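Local coordinates for chitin oligosaccahride binding protein NagB1 (Paenibacillus sp. FPU-7, PDB 7EHP), which binds chitin oligosaccharides such as N,N'-diacetylchitobiose, probably as the extracellular solute-binding component of a bacterial sugar uptake system, at residues V185-W195 with I356-L365. Sequence-based numbering, arbitrary orientation.
Sequences VPGFVRGTRRW and IVQAKVRETL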
loop_
_atom_site.group_PDB
_atom_site.type_symbol
_atom_site.label_atom_id
_atom_site.label_comp_id
_atom_site.label_asym_id
_atom_site.label_seq_id
_atom_site.Cartn_x
_atom_site.Cartn_y
_atom_site.Cartn_z
ATOM N N VAL A 185 -13.875 -8.570 4.974
ATOM C CA VAL A 185 -12.787 -9.212 4.239
ATOM C C VAL A 185 -12.355 -10.501 4.945
ATOM O O VAL A 185 -12.310 -11.556 4.291
ATOM C CB VAL A 185 -11.614 -8.237 4.021
ATOM C CG1 VAL A 185 -10.592 -8.855 3.067
ATOM C CG2 VAL A 185 -12.112 -6.909 3.490
ATOM N N PRO A 186 -12.053 -10.504 6.255
ATOM C CA PRO A 186 -11.848 -11.805 6.921
ATOM C C PRO A 186 -13.044 -12.735 6.760
ATOM O O PRO A 186 -12.880 -13.956 6.632
ATOM C CB PRO A 186 -11.631 -11.398 8.385
ATOM C CG PRO A 186 -11.070 -10.036 8.301
ATOM C CD PRO A 186 -11.934 -9.411 7.242
ATOM N N GLY A 187 -14.254 -12.175 6.755
ATOM C CA GLY A 187 -15.439 -12.985 6.512
ATOM C C GLY A 187 -15.394 -13.711 5.180
ATOM O O GLY A 187 -15.788 -14.879 5.092
ATOM N N PHE A 188 -14.903 -13.035 4.130
ATOM C CA PHE A 188 -14.781 -13.672 2.816
ATOM C C PHE A 188 -13.981 -14.967 2.900
ATOM O O PHE A 188 -14.375 -15.997 2.342
ATOM C CB PHE A 188 -14.102 -12.733 1.806
ATOM C CG PHE A 188 -14.871 -11.476 1.490
ATOM C CD1 PHE A 188 -16.248 -11.423 1.611
ATOM C CD2 PHE A 188 -14.196 -10.343 1.029
ATOM C CE1 PHE A 188 -16.948 -10.257 1.305
ATOM C CE2 PHE A 188 -14.885 -9.173 0.721
ATOM C CZ PHE A 188 -16.271 -9.128 0.861
ATOM N N VAL A 189 -12.819 -14.927 3.554
ATOM C CA VAL A 189 -11.965 -16.110 3.541
ATOM C C VAL A 189 -12.431 -17.171 4.534
ATOM O O VAL A 189 -12.104 -18.350 4.357
ATOM C CB VAL A 189 -10.490 -15.746 3.796
ATOM C CG1 VAL A 189 -10.003 -14.714 2.786
ATOM C CG2 VAL A 189 -10.304 -15.241 5.201
ATOM N N ARG A 190 -13.199 -16.816 5.558
ATOM C CA ARG A 190 -13.689 -17.839 6.468
ATOM C C ARG A 190 -15.086 -18.327 6.114
ATOM O O ARG A 190 -15.575 -19.269 6.742
ATOM C CB ARG A 190 -13.628 -17.356 7.927
ATOM C CG ARG A 190 -14.486 -16.181 8.344
ATOM C CD ARG A 190 -14.304 -15.933 9.866
ATOM N NE ARG A 190 -13.142 -15.108 10.236
ATOM C CZ ARG A 190 -11.906 -15.563 10.474
ATOM N NH1 ARG A 190 -10.944 -14.707 10.807
ATOM N NH2 ARG A 190 -11.603 -16.853 10.333
ATOM N N GLY A 191 -15.719 -17.751 5.093
ATOM C CA GLY A 191 -17.003 -18.241 4.625
ATOM C C GLY A 191 -18.215 -17.688 5.333
ATOM O O GLY A 191 -19.311 -18.233 5.167
ATOM N N THR A 192 -18.060 -16.629 6.121
ATOM C CA THR A 192 -19.181 -16.017 6.812
ATOM C C THR A 192 -19.659 -14.739 6.144
ATOM O O THR A 192 -20.674 -14.186 6.567
ATOM C CB THR A 192 -18.817 -15.707 8.271
ATOM O OG1 THR A 192 -17.746 -14.758 8.313
ATOM C CG2 THR A 192 -18.400 -16.969 8.992
ATOM N N ARG A 193 -18.939 -14.248 5.140
ATOM C CA ARG A 193 -19.369 -13.105 4.351
ATOM C C ARG A 193 -19.091 -13.420 2.888
ATOM O O ARG A 193 -18.201 -14.214 2.575
ATOM C CB ARG A 193 -18.654 -11.813 4.790
ATOM C CG ARG A 193 -18.758 -11.492 6.290
ATOM C CD ARG A 193 -20.171 -11.012 6.705
ATOM N NE ARG A 193 -20.518 -9.648 6.287
ATOM C CZ ARG A 193 -20.017 -8.524 6.807
ATOM N NH1 ARG A 193 -19.110 -8.563 7.785
ATOM N NH2 ARG A 193 -20.429 -7.345 6.350
ATOM N N ARG A 194 -19.857 -12.809 1.990
ATOM C CA ARG A 194 -19.749 -13.106 0.568
ATOM C C ARG A 194 -19.595 -11.811 -0.216
ATOM O O ARG A 194 -20.205 -10.797 0.127
ATOM C CB ARG A 194 -20.977 -13.871 0.072
ATOM C CG ARG A 194 -21.099 -15.301 0.620
ATOM C CD ARG A 194 -22.404 -15.971 0.135
ATOM N NE ARG A 194 -22.296 -17.432 0.097
ATOM C CZ ARG A 194 -23.331 -18.271 0.084
ATOM N NH1 ARG A 194 -24.574 -17.803 0.107
ATOM N NH2 ARG A 194 -23.123 -19.585 0.051
ATOM N N TRP A 195 -18.774 -11.856 -1.273
ATOM C CA TRP A 195 -18.613 -10.703 -2.163
ATOM C C TRP A 195 -19.951 -10.234 -2.730
ATOM O O TRP A 195 -20.126 -9.042 -3.029
ATOM C CB TRP A 195 -17.665 -11.067 -3.316
ATOM C CG TRP A 195 -16.195 -11.236 -2.917
ATOM C CD1 TRP A 195 -15.544 -12.402 -2.606
ATOM C CD2 TRP A 195 -15.214 -10.191 -2.821
ATOM N NE1 TRP A 195 -14.206 -12.140 -2.312
ATOM C CE2 TRP A 195 -13.990 -10.790 -2.438
ATOM C CE3 TRP A 195 -15.257 -8.800 -3.009
ATOM C CZ2 TRP A 195 -12.824 -10.046 -2.245
ATOM C CZ3 TRP A 195 -14.093 -8.066 -2.828
ATOM C CH2 TRP A 195 -12.893 -8.692 -2.448
ATOM N N ILE A 356 -5.296 -10.079 3.489
ATOM C CA ILE A 356 -6.239 -11.051 4.026
ATOM C C ILE A 356 -6.621 -12.107 2.987
ATOM O O ILE A 356 -6.617 -13.304 3.286
ATOM C CB ILE A 356 -7.493 -10.349 4.598
ATOM C CG1 ILE A 356 -7.106 -9.465 5.780
ATOM C CG2 ILE A 356 -8.529 -11.389 5.056
ATOM C CD1 ILE A 356 -8.109 -8.419 6.120
ATOM N N VAL A 357 -6.955 -11.685 1.753
ATOM C CA VAL A 357 -7.429 -12.633 0.741
ATOM C C VAL A 357 -6.252 -13.346 0.078
ATOM O O VAL A 357 -5.109 -12.877 0.077
ATOM C CB VAL A 357 -8.325 -11.950 -0.322
ATOM C CG1 VAL A 357 -9.428 -11.140 0.349
ATOM C CG2 VAL A 357 -7.494 -11.074 -1.263
ATOM N N GLN A 358 -6.554 -14.502 -0.512
ATOM C CA GLN A 358 -5.576 -15.271 -1.273
ATOM C C GLN A 358 -5.198 -14.561 -2.583
ATOM O O GLN A 358 -5.962 -13.758 -3.131
ATOM C CB GLN A 358 -6.147 -16.662 -1.574
ATOM C CG GLN A 358 -6.644 -17.419 -0.330
ATOM C CD GLN A 358 -8.132 -17.247 -0.018
ATOM O OE1 GLN A 358 -8.720 -16.191 -0.244
ATOM N NE2 GLN A 358 -8.737 -18.294 0.542
ATOM N N ALA A 359 -4.008 -14.895 -3.100
ATOM C CA ALA A 359 -3.499 -14.249 -4.311
ATOM C C ALA A 359 -4.478 -14.365 -5.474
ATOM O O ALA A 359 -4.693 -13.396 -6.211
ATOM C CB ALA A 359 -2.150 -14.849 -4.714
ATOM N N LYS A 360 -5.077 -15.543 -5.659
ATOM C CA LYS A 360 -5.982 -15.739 -6.783
ATOM C C LYS A 360 -7.192 -14.827 -6.689
ATOM O O LYS A 360 -7.699 -14.365 -7.717
ATOM C CB LYS A 360 -6.443 -17.191 -6.854
ATOM C CG LYS A 360 -6.962 -17.603 -8.234
ATOM C CD LYS A 360 -5.800 -17.851 -9.187
ATOM C CE LYS A 360 -6.202 -17.701 -10.656
ATOM N NZ LYS A 360 -5.000 -17.842 -11.544
ATOM N N VAL A 361 -7.662 -14.558 -5.471
ATOM C CA VAL A 361 -8.805 -13.670 -5.280
ATOM C C VAL A 361 -8.418 -12.237 -5.620
ATOM O O VAL A 361 -9.150 -11.531 -6.317
ATOM C CB VAL A 361 -9.331 -13.788 -3.837
ATOM C CG1 VAL A 361 -10.352 -12.701 -3.538
ATOM C CG2 VAL A 361 -9.912 -15.175 -3.595
ATOM N N ARG A 362 -7.268 -11.788 -5.105
ATOM C CA ARG A 362 -6.729 -10.474 -5.440
ATOM C C ARG A 362 -6.571 -10.313 -6.949
ATOM O O ARG A 362 -6.945 -9.284 -7.513
ATOM C CB ARG A 362 -5.370 -10.284 -4.748
ATOM C CG ARG A 362 -4.852 -8.838 -4.762
ATOM C CD ARG A 362 -3.367 -8.777 -5.101
ATOM N NE ARG A 362 -3.109 -8.965 -6.524
ATOM C CZ ARG A 362 -2.542 -10.047 -7.048
ATOM N NH1 ARG A 362 -2.160 -11.051 -6.270
ATOM N NH2 ARG A 362 -2.339 -10.110 -8.350
ATOM N N GLU A 363 -5.963 -11.307 -7.607
ATOM C CA GLU A 363 -5.756 -11.227 -9.050
ATOM C C GLU A 363 -7.086 -11.115 -9.790
ATOM O O GLU A 363 -7.222 -10.333 -10.740
ATOM C CB GLU A 363 -4.980 -12.455 -9.529
ATOM C CG GLU A 363 -4.708 -12.426 -11.021
ATOM C CD GLU A 363 -4.038 -13.694 -11.544
ATOM O OE1 GLU A 363 -4.702 -14.748 -11.607
ATOM O OE2 GLU A 363 -2.845 -13.624 -11.900
ATOM N N THR A 364 -8.086 -11.879 -9.351
ATOM C CA THR A 364 -9.395 -11.852 -9.993
ATOM C C THR A 364 -10.083 -10.507 -9.793
ATOM O O THR A 364 -10.712 -9.981 -10.715
ATOM C CB THR A 364 -10.226 -13.000 -9.430
ATOM O OG1 THR A 364 -9.506 -14.223 -9.655
ATOM C CG2 THR A 364 -11.632 -13.042 -10.049
ATOM N N LEU A 365 -9.964 -9.925 -8.598
ATOM C CA LEU A 365 -10.548 -8.610 -8.373
ATOM C C LEU A 365 -9.917 -7.577 -9.295
ATOM O O LEU A 365 -10.627 -6.746 -9.875
ATOM C CB LEU A 365 -10.391 -8.187 -6.912
ATOM C CG LEU A 365 -11.049 -6.855 -6.586
ATOM C CD1 LEU A 365 -12.567 -6.953 -6.893
ATOM C CD2 LEU A 365 -10.806 -6.452 -5.134
#
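V185, P186 and V189 on the short helix 184-190, together with W195 in the loop after it, form an apolar, largely buried contact with the loop I356-Q358 and the first turns of helix 359-373. I356 packs against helix 184-190: its CB and CG2 lie against V185 CG1, CB at 3.8 Å, while CD1 reaches the P186 ring at CG, 4.0 Å away. With CG1 anti to the backbone N (chi1 -171°), V185 also meets V357, its CG1 lying 3.7 Å from V357 CG1. Cutting I356 back to an alanine removes CG2 and CD1, which would probably leave the P186 ring without its partner and V185 with only part of its packing, opening a gap beside the helix. V189 CG1 packs over the loop backbone and lies 3.6 Å from Q358 OE1. Q358 is the residue at the N-cap position of helix 359-373; its side-chain amide is held from helix 379-396, OE1 by Q390 and NE2 by N394. In this solute-binding-protein fold of the periplasmic-binding-protein type, the contact ties helix 184-190 and the loop after it to the loop leading into helix 359-373; the V357 side chain is about 10 Å from a bound N-acetylglucosamine. Farther along, the six-membered part of the W195 indole meets the helix obliquely, CZ2 at 3.9 Å from V361 CG1 and CH2 at 4.1 Å from L365 CD2. F188 covers one face of this indole, its CE2 3.5 Å above the plane and over the centre, and NE1 is hydrogen-bonded to Q390, so that the covered face and this bond together limit the turning of the ring.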